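Local atomic coordinates of cyclodipeptide synthase, BtCDPS (Bacillus thermoamylovorans, PDB entry 6ZTU), a protein that probably makes cyclic dipeptides by joining two aminoacyl groups delivered on tRNA. Residues F184-L198 / Y216-L228. Sequence-based numbering, arbitrary orientation.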
ATOM      1  N   PHE A 184      -0.699   0.398   6.619  1.00 19.41           N
ATOM      2  CA  PHE A 184       0.093   1.611   6.820  1.00 21.18           C
ATOM      3  C   PHE A 184       0.331   1.871   8.300  1.00 21.03           C
ATOM      4  O   PHE A 184       1.376   2.406   8.687  1.00 21.47           O
ATOM      5  CB  PHE A 184      -0.626   2.842   6.249  1.00 21.84           C
ATOM      6  CG  PHE A 184      -0.745   2.895   4.743  1.00 20.60           C
ATOM      7  CD1 PHE A 184      -1.518   1.979   4.042  1.00 21.75           C
ATOM      8  CD2 PHE A 184      -0.142   3.937   4.033  1.00 23.11           C
ATOM      9  CE1 PHE A 184      -1.654   2.079   2.660  1.00 24.47           C
ATOM     10  CE2 PHE A 184      -0.279   4.045   2.647  1.00 24.97           C
ATOM     11  CZ  PHE A 184      -1.041   3.112   1.962  1.00 26.43           C
ATOM     12  N   LEU A 185      -0.670   1.583   9.137  1.00 19.81           N
ATOM     13  CA  LEU A 185      -0.635   1.942  10.546  1.00 19.13           C
ATOM     14  C   LEU A 185       0.049   0.887  11.401  1.00 23.08           C
ATOM     15  O   LEU A 185       0.738   1.227  12.373  1.00 23.85           O
ATOM     16  CB  LEU A 185      -2.056   2.155  11.077  1.00 19.62           C
ATOM     17  CG  LEU A 185      -2.851   3.278  10.412  1.00 20.82           C
ATOM     18  CD1 LEU A 185      -4.306   3.215  10.845  1.00 22.63           C
ATOM     19  CD2 LEU A 185      -2.214   4.615  10.777  1.00 23.01           C
ATOM     20  N   SER A 186      -0.122  -0.393  11.041  1.00 20.38           N
ATOM     21  CA  SER A 186       0.283  -1.476  11.934  1.00 21.19           C
ATOM     22  C   SER A 186       0.663  -2.752  11.184  1.00 22.01           C
ATOM     23  O   SER A 186       0.438  -3.852  11.700  1.00 23.27           O
ATOM     24  CB  SER A 186      -0.845  -1.805  12.930  1.00 23.17           C
ATOM     25  OG  SER A 186      -1.254  -0.652  13.669  1.00 25.12           O
ATOM     26  N   GLY A 187       1.261  -2.639   9.991  1.00 21.88           N
ATOM     27  CA  GLY A 187       1.556  -3.832   9.199  1.00 19.96           C
ATOM     28  C   GLY A 187       2.453  -4.839   9.906  1.00 21.94           C
ATOM     29  O   GLY A 187       2.224  -6.049   9.814  1.00 22.18           O
ATOM     30  N   ALA A 188       3.487  -4.362  10.610  1.00 22.57           N
ATOM     31  CA  ALA A 188       4.374  -5.286  11.316  1.00 22.47           C
ATOM     32  C   ALA A 188       3.594  -6.131  12.315  1.00 23.38           C
ATOM     33  O   ALA A 188       3.762  -7.358  12.379  1.00 24.76           O
ATOM     34  CB  ALA A 188       5.490  -4.526  12.032  1.00 22.46           C
ATOM     35  N   SER A 189       2.739  -5.486  13.111  1.00 22.14           N
ATOM     36  CA  SER A 189       2.006  -6.201  14.145  1.00 25.40           C
ATOM     37  C   SER A 189       0.936  -7.100  13.552  1.00 26.68           C
ATOM     38  O   SER A 189       0.675  -8.184  14.093  1.00 26.62           O
ATOM     39  CB  SER A 189       1.387  -5.207  15.120  1.00 25.86           C
ATOM     40  OG  SER A 189       2.391  -4.640  15.947  1.00 28.59           O
ATOM     41  N   ILE A 190       0.309  -6.682  12.447  1.00 23.01           N
ATOM     42  CA  ILE A 190      -0.651  -7.564  11.763  1.00 22.28           C
ATOM     43  C   ILE A 190       0.038  -8.839  11.286  1.00 23.42           C
ATOM     44  O   ILE A 190      -0.485  -9.956  11.448  1.00 23.55           O
ATOM     45  CB  ILE A 190      -1.319  -6.827  10.584  1.00 21.48           C
ATOM     46  CG1 ILE A 190      -2.226  -5.711  11.097  1.00 21.56           C
ATOM     47  CG2 ILE A 190      -2.100  -7.813   9.686  1.00 23.83           C
ATOM     48  CD1 ILE A 190      -2.645  -4.759   9.967  1.00 20.85           C
ATOM     49  N   LEU A 191       1.216  -8.694  10.671  1.00 22.10           N
ATOM     50  CA  LEU A 191       1.889  -9.844  10.077  1.00 22.10           C
ATOM     51  C   LEU A 191       2.676 -10.667  11.094  1.00 22.20           C
ATOM     52  O   LEU A 191       2.905 -11.864  10.862  1.00 26.93           O
ATOM     53  CB  LEU A 191       2.821  -9.383   8.957  1.00 22.69           C
ATOM     54  CG  LEU A 191       2.131  -8.848   7.696  1.00 25.22           C
ATOM     55  CD1 LEU A 191       3.106  -7.967   6.928  1.00 26.41           C
ATOM     56  CD2 LEU A 191       1.662 -10.003   6.832  1.00 26.75           C
ATOM     57  N   GLY A 192       3.083 -10.071  12.203  1.00 23.61           N
ATOM     58  CA  GLY A 192       3.836 -10.769  13.218  1.00 25.52           C
ATOM     59  C   GLY A 192       5.335 -10.554  13.183  1.00 28.02           C
ATOM     60  O   GLY A 192       6.077 -11.433  13.630  1.00 29.57           O
ATOM     61  N   TYR A 193       5.805  -9.425  12.659  1.00 25.02           N
ATOM     62  CA  TYR A 193       7.216  -9.063  12.728  1.00 26.29           C
ATOM     63  C   TYR A 193       7.448  -8.055  13.846  1.00 24.69           C
ATOM     64  O   TYR A 193       6.539  -7.331  14.258  1.00 26.16           O
ATOM     65  CB  TYR A 193       7.704  -8.504  11.384  1.00 26.99           C
ATOM     66  CG  TYR A 193       7.648  -9.574  10.341  1.00 23.80           C
ATOM     67  CD1 TYR A 193       8.669 -10.510  10.226  1.00 24.67           C
ATOM     68  CD2 TYR A 193       6.534  -9.710   9.514  1.00 24.87           C
ATOM     69  CE1 TYR A 193       8.602 -11.525   9.300  1.00 26.61           C
ATOM     70  CE2 TYR A 193       6.465 -10.729   8.579  1.00 27.21           C
ATOM     71  CZ  TYR A 193       7.506 -11.632   8.478  1.00 28.51           C
ATOM     72  OH  TYR A 193       7.438 -12.658   7.557  1.00 30.10           O
ATOM     73  N   LYS A 194       8.679  -8.044  14.368  1.00 26.06           N
ATOM     74  CA  LYS A 194       9.014  -7.134  15.456  1.00 25.99           C
ATOM     75  C   LYS A 194       8.797  -5.686  15.052  1.00 25.97           C
ATOM     76  O   LYS A 194       8.391  -4.854  15.875  1.00 25.08           O
ATOM     77  CB  LYS A 194      10.470  -7.339  15.872  1.00 29.55           C
ATOM     78  CG  LYS A 194      10.838  -6.610  17.147  1.00 34.65           C
ATOM     79  CD  LYS A 194      12.161  -5.868  17.023  1.00 45.22           C
ATOM     80  CE  LYS A 194      13.316  -6.829  16.844  1.00 46.67           C
ATOM     81  NZ  LYS A 194      14.629  -6.187  17.178  1.00 49.57           N
ATOM     82  N   GLU A 195       9.091  -5.370  13.793  1.00 25.03           N
ATOM     83  CA  GLU A 195       8.955  -4.028  13.246  1.00 24.69           C
ATOM     84  C   GLU A 195       8.979  -4.143  11.728  1.00 21.79           C
ATOM     85  O   GLU A 195       9.422  -5.158  11.176  1.00 24.65           O
ATOM     86  CB  GLU A 195      10.082  -3.107  13.748  1.00 25.57           C
ATOM     87  CG  GLU A 195      11.442  -3.564  13.256  1.00 27.31           C
ATOM     88  CD  GLU A 195      12.610  -2.963  14.013  1.00 32.08           C
ATOM     89  OE1 GLU A 195      12.461  -1.885  14.627  1.00 32.36           O
ATOM     90  OE2 GLU A 195      13.689  -3.585  13.977  1.00 36.92           O
ATOM     91  N   SER A 196       8.507  -3.091  11.045  1.00 21.24           N
ATOM     92  CA  SER A 196       8.437  -3.162   9.589  1.00 20.91           C
ATOM     93  C   SER A 196       8.335  -1.756   9.015  1.00 18.86           C
ATOM     94  O   SER A 196       7.869  -0.842   9.690  1.00 21.41           O
ATOM     95  CB  SER A 196       7.225  -3.979   9.126  1.00 24.36           C
ATOM     96  OG  SER A 196       7.106  -3.978   7.714  1.00 23.62           O
ATOM     97  N   VAL A 197       8.775  -1.595   7.771  1.00 22.98           N
ATOM     98  CA  VAL A 197       8.440  -0.403   6.998  1.00 21.71           C
ATOM     99  C   VAL A 197       7.599  -0.843   5.806  1.00 23.79           C
ATOM    100  O   VAL A 197       7.957  -1.794   5.106  1.00 23.66           O
ATOM    101  CB  VAL A 197       9.677   0.385   6.519  1.00 22.75           C
ATOM    102  CG1 VAL A 197      10.309   1.161   7.669  1.00 23.73           C
ATOM    103  CG2 VAL A 197      10.706  -0.522   5.866  1.00 25.93           C
ATOM    104  N   LEU A 198       6.489  -0.142   5.574  1.00 20.68           N
ATOM    105  CA  LEU A 198       5.797  -0.231   4.295  1.00 20.46           C
ATOM    106  C   LEU A 198       6.513   0.673   3.299  1.00 21.62           C
ATOM    107  O   LEU A 198       6.864   1.806   3.635  1.00 23.00           O
ATOM    108  CB  LEU A 198       4.338   0.198   4.454  1.00 19.68           C
ATOM    109  CG  LEU A 198       3.501   0.404   3.187  1.00 21.63           C
ATOM    110  CD1 LEU A 198       3.314  -0.937   2.468  1.00 24.52           C
ATOM    111  CD2 LEU A 198       2.151   1.018   3.562  1.00 22.00           C
ATOM    112  N   TYR A 216      -6.280  11.046  16.656  1.00 25.08           N
ATOM    113  CA  TYR A 216      -6.216   9.949  17.603  1.00 26.82           C
ATOM    114  C   TYR A 216      -5.776   8.668  16.923  1.00 27.71           C
ATOM    115  O   TYR A 216      -5.291   7.765  17.606  1.00 33.66           O
ATOM    116  CB  TYR A 216      -7.561   9.772  18.304  1.00 26.11           C
ATOM    117  CG  TYR A 216      -7.830  10.896  19.286  1.00 25.56           C
ATOM    118  CD1 TYR A 216      -6.931  11.178  20.308  1.00 29.72           C
ATOM    119  CD2 TYR A 216      -8.970  11.678  19.180  1.00 25.84           C
ATOM    120  CE1 TYR A 216      -7.165  12.205  21.202  1.00 28.26           C
ATOM    121  CE2 TYR A 216      -9.209  12.700  20.072  1.00 25.74           C
ATOM    122  CZ  TYR A 216      -8.299  12.961  21.074  1.00 29.20           C
ATOM    123  OH  TYR A 216      -8.518  13.987  21.973  1.00 30.48           O
ATOM    124  N   ILE A 217      -5.901   8.594  15.594  1.00 26.70           N
ATOM    125  CA  ILE A 217      -5.261   7.531  14.820  1.00 30.79           C
ATOM    126  C   ILE A 217      -3.751   7.723  14.861  1.00 30.56           C
ATOM    127  O   ILE A 217      -3.241   8.795  14.513  1.00 28.34           O
ATOM    128  CB  ILE A 217      -5.768   7.546  13.366  1.00 27.48           C
ATOM    129  CG1 ILE A 217      -7.219   7.068  13.280  1.00 29.37           C
ATOM    130  CG2 ILE A 217      -4.855   6.707  12.446  1.00 28.31           C
ATOM    131  CD1 ILE A 217      -7.368   5.572  13.246  1.00 31.42           C
ATOM    132  N   LYS A 218      -3.024   6.677  15.264  1.00 30.27           N
ATOM    133  CA  LYS A 218      -1.567   6.692  15.317  1.00 29.17           C
ATOM    134  C   LYS A 218      -1.002   5.476  14.592  1.00 26.13           C
ATOM    135  O   LYS A 218      -1.626   4.412  14.551  1.00 29.16           O
ATOM    136  CB  LYS A 218      -1.044   6.657  16.765  1.00 30.88           C
ATOM    137  CG  LYS A 218      -1.174   7.952  17.537  1.00 45.05           C
ATOM    138  CD  LYS A 218      -0.572   7.789  18.929  1.00 50.59           C
ATOM    139  CE  LYS A 218       0.942   7.671  18.864  1.00 45.69           C
ATOM    140  NZ  LYS A 218       1.570   8.141  20.128  1.00 52.55           N
ATOM    141  N   MET A 219       0.198   5.632  14.043  1.00 24.95           N
ATOM    142  CA  MET A 219       0.952   4.463  13.632  1.00 21.50           C
ATOM    143  C   MET A 219       1.477   3.747  14.870  1.00 24.94           C
ATOM    144  O   MET A 219       1.803   4.370  15.887  1.00 27.56           O
ATOM    145  CB  MET A 219       2.116   4.854  12.722  1.00 24.80           C
ATOM    146  CG  MET A 219       1.661   5.359  11.354  1.00 27.96           C
ATOM    147  SD  MET A 219       2.985   6.115  10.417  1.00 28.68           S
ATOM    148  CE  MET A 219       4.026   4.680  10.124  1.00 22.72           C
ATOM    149  N   SER A 220       1.545   2.422  14.783  1.00 22.79           N
ATOM    150  CA  SER A 220       2.209   1.653  15.830  1.00 24.88           C
ATOM    151  C   SER A 220       3.672   2.062  15.946  1.00 23.99           C
ATOM    152  O   SER A 220       4.322   2.427  14.961  1.00 23.34           O
ATOM    153  CB  SER A 220       2.113   0.154  15.539  1.00 23.27           C
ATOM    154  OG  SER A 220       0.761  -0.259  15.564  1.00 23.31           O
ATOM    155  N   ASP A 221       4.197   1.977  17.177  1.00 26.60           N
ATOM    156  CA  ASP A 221       5.570   2.390  17.457  1.00 26.33           C
ATOM    157  C   ASP A 221       6.587   1.601  16.653  1.00 26.12           C
ATOM    158  O   ASP A 221       7.704   2.084  16.430  1.00 27.54           O
ATOM    159  CB  ASP A 221       5.881   2.216  18.946  1.00 28.45           C
ATOM    160  CG  ASP A 221       5.173   3.216  19.813  1.00 37.05           C
ATOM    161  OD1 ASP A 221       4.711   4.251  19.290  1.00 32.61           O
ATOM    162  OD2 ASP A 221       5.076   2.963  21.036  1.00 42.54           O
ATOM    163  N   ASN A 222       6.238   0.381  16.238  1.00 23.91           N
ATOM    164  CA  ASN A 222       7.122  -0.493  15.478  1.00 22.90           C
ATOM    165  C   ASN A 222       6.832  -0.462  13.983  1.00 24.33           C
ATOM    166  O   ASN A 222       7.285  -1.354  13.255  1.00 21.37           O
ATOM    167  CB  ASN A 222       7.013  -1.939  15.982  1.00 24.31           C
ATOM    168  CG  ASN A 222       5.645  -2.533  15.725  1.00 25.78           C
ATOM    169  OD1 ASN A 222       4.667  -1.803  15.519  1.00 26.71           O
ATOM    170  ND2 ASN A 222       5.559  -3.863  15.744  1.00 24.21           N
ATOM    171  N   GLN A 223       6.094   0.543  13.515  1.00 22.46           N
ATOM    172  CA  GLN A 223       5.698   0.660  12.118  1.00 21.36           C
ATOM    173  C   GLN A 223       6.309   1.923  11.521  1.00 21.25           C
ATOM    174  O   GLN A 223       6.240   2.990  12.132  1.00 22.91           O
ATOM    175  CB  GLN A 223       4.168   0.699  12.002  1.00 23.28           C
ATOM    176  CG  GLN A 223       3.664   0.661  10.557  1.00 21.86           C
ATOM    177  CD  GLN A 223       3.932  -0.680   9.894  1.00 24.45           C
ATOM    178  OE1 GLN A 223       4.210  -1.673  10.569  1.00 24.35           O
ATOM    179  NE2 GLN A 223       3.853  -0.716   8.571  1.00 21.53           N
ATOM    180  N   GLY A 224       6.900   1.791  10.326  1.00 20.98           N
ATOM    181  CA  GLY A 224       7.405   2.931   9.587  1.00 21.39           C
ATOM    182  C   GLY A 224       6.898   2.931   8.157  1.00 21.54           C
ATOM    183  O   GLY A 224       6.281   1.972   7.685  1.00 21.86           O
ATOM    184  N   TYR A 225       7.181   4.033   7.462  1.00 19.91           N
ATOM    185  CA  TYR A 225       6.841   4.210   6.056  1.00 20.54           C
ATOM    186  C   TYR A 225       8.047   4.796   5.351  1.00 23.04           C
ATOM    187  O   TYR A 225       8.647   5.748   5.860  1.00 23.86           O
ATOM    188  CB  TYR A 225       5.638   5.152   5.896  1.00 21.70           C
ATOM    189  CG  TYR A 225       5.168   5.342   4.462  1.00 21.08           C
ATOM    190  CD1 TYR A 225       4.168   4.532   3.931  1.00 24.34           C
ATOM    191  CD2 TYR A 225       5.712   6.344   3.645  1.00 22.13           C
ATOM    192  CE1 TYR A 225       3.728   4.705   2.611  1.00 23.08           C
ATOM    193  CE2 TYR A 225       5.270   6.522   2.321  1.00 22.63           C
ATOM    194  CZ  TYR A 225       4.272   5.707   1.823  1.00 23.96           C
ATOM    195  OH  TYR A 225       3.824   5.875   0.516  1.00 23.05           O
ATOM    196  N   ILE A 226       8.411   4.249   4.194  1.00 22.66           N
ATOM    197  CA  ILE A 226       9.529   4.796   3.430  1.00 20.71           C
ATOM    198  C   ILE A 226       9.117   5.026   1.989  1.00 23.14           C
ATOM    199  O   ILE A 226       8.365   4.241   1.404  1.00 21.37           O
ATOM    200  CB  ILE A 226      10.793   3.905   3.487  1.00 21.92           C
ATOM    201  CG1 ILE A 226      10.524   2.501   2.923  1.00 24.43           C
ATOM    202  CG2 ILE A 226      11.356   3.873   4.901  1.00 22.03           C
ATOM    203  CD1 ILE A 226      11.759   1.651   2.856  1.00 26.10           C
ATOM    204  N   ILE A 227       9.647   6.100   1.408  1.00 22.86           N
ATOM    205  CA  ILE A 227       9.528   6.372  -0.015  1.00 25.01           C
ATOM    206  C   ILE A 227      10.754   5.806  -0.709  1.00 23.44           C
ATOM    207  O   ILE A 227      11.889   6.080  -0.299  1.00 27.34           O
ATOM    208  CB  ILE A 227       9.417   7.884  -0.284  1.00 23.58           C
ATOM    209  CG1 ILE A 227       8.212   8.491   0.419  1.00 27.23           C
ATOM    210  CG2 ILE A 227       9.362   8.152  -1.793  1.00 26.01           C
ATOM    211  CD1 ILE A 227       8.311  10.019   0.516  1.00 32.67           C
ATOM    212  N   LEU A 228      10.533   5.018  -1.752  1.00 24.80           N
ATOM    213  CA  LEU A 228      11.609   4.488  -2.576  1.00 23.28           C
ATOM    214  C   LEU A 228      11.762   5.372  -3.805  1.00 27.21           C
ATOM    215  O   LEU A 228      10.840   5.471  -4.624  1.00 29.25           O
ATOM    216  CB  LEU A 228      11.322   3.052  -2.999  1.00 24.78           C
ATOM    217  CG  LEU A 228      11.014   2.080  -1.868  1.00 25.49           C
ATOM    218  CD1 LEU A 228      10.748   0.710  -2.466  1.00 27.43           C
ATOM    219  CD2 LEU A 228      12.171   2.045  -0.885  1.00 26.62           C
TER
HETATM  220  O   HOH W   1       3.572   1.923   7.209  1.00 25.35           O
HETATM  221  O   HOH W   2      -2.758   1.628  14.553  1.00 32.42           O
HETATM  222  O   HOH W   3       3.005  -2.530  13.326  1.00 23.88           O
HETATM  223  O   HOH W   4       1.282  -2.635  17.398  1.00 44.68           O
HETATM  224  O   HOH W   5       4.607  -3.354   7.291  1.00 25.87           O
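Q223 reaches to the helix ending at L191 and sets its buried amide against the kink at A188-S189. With CG anti to the backbone N (chi1 -173°), OE1 accepts from A188 N at 2.8 Å, nearly straight (170°), replacing a bond the helix lacks. Water 3 also donates to OE1, while NE2 donates to waters 1 and 5. Packing is tight where F184, L198 and Y225 meet: L198 CD2 lies 3.6 Å above the F184 ring and touches Y225 CD1 at 4.1 Å. G224 leaves room for V197, whose CG1 would clash with a side chain there. The partly exposed turn faces solvent: S220 OG meets S186 OG at 2.8 Å, and water 4 links it to S189 OG. N222 ND2 donates in its amide plane to K194 O (3.0 Å) and S189 OG (3.3 Å); with an alanine in its place, both would probably lose this donor, and the chain at K194 one of its ties. Strands 196-200 and 223-229 pair in parallel, with G224 N, L198 N and I226 N donating across, joined through helix 205-211 as a beta-alpha-beta unit of the Rossmann-like HUP fold, with F184 lining the hexanediol pocket.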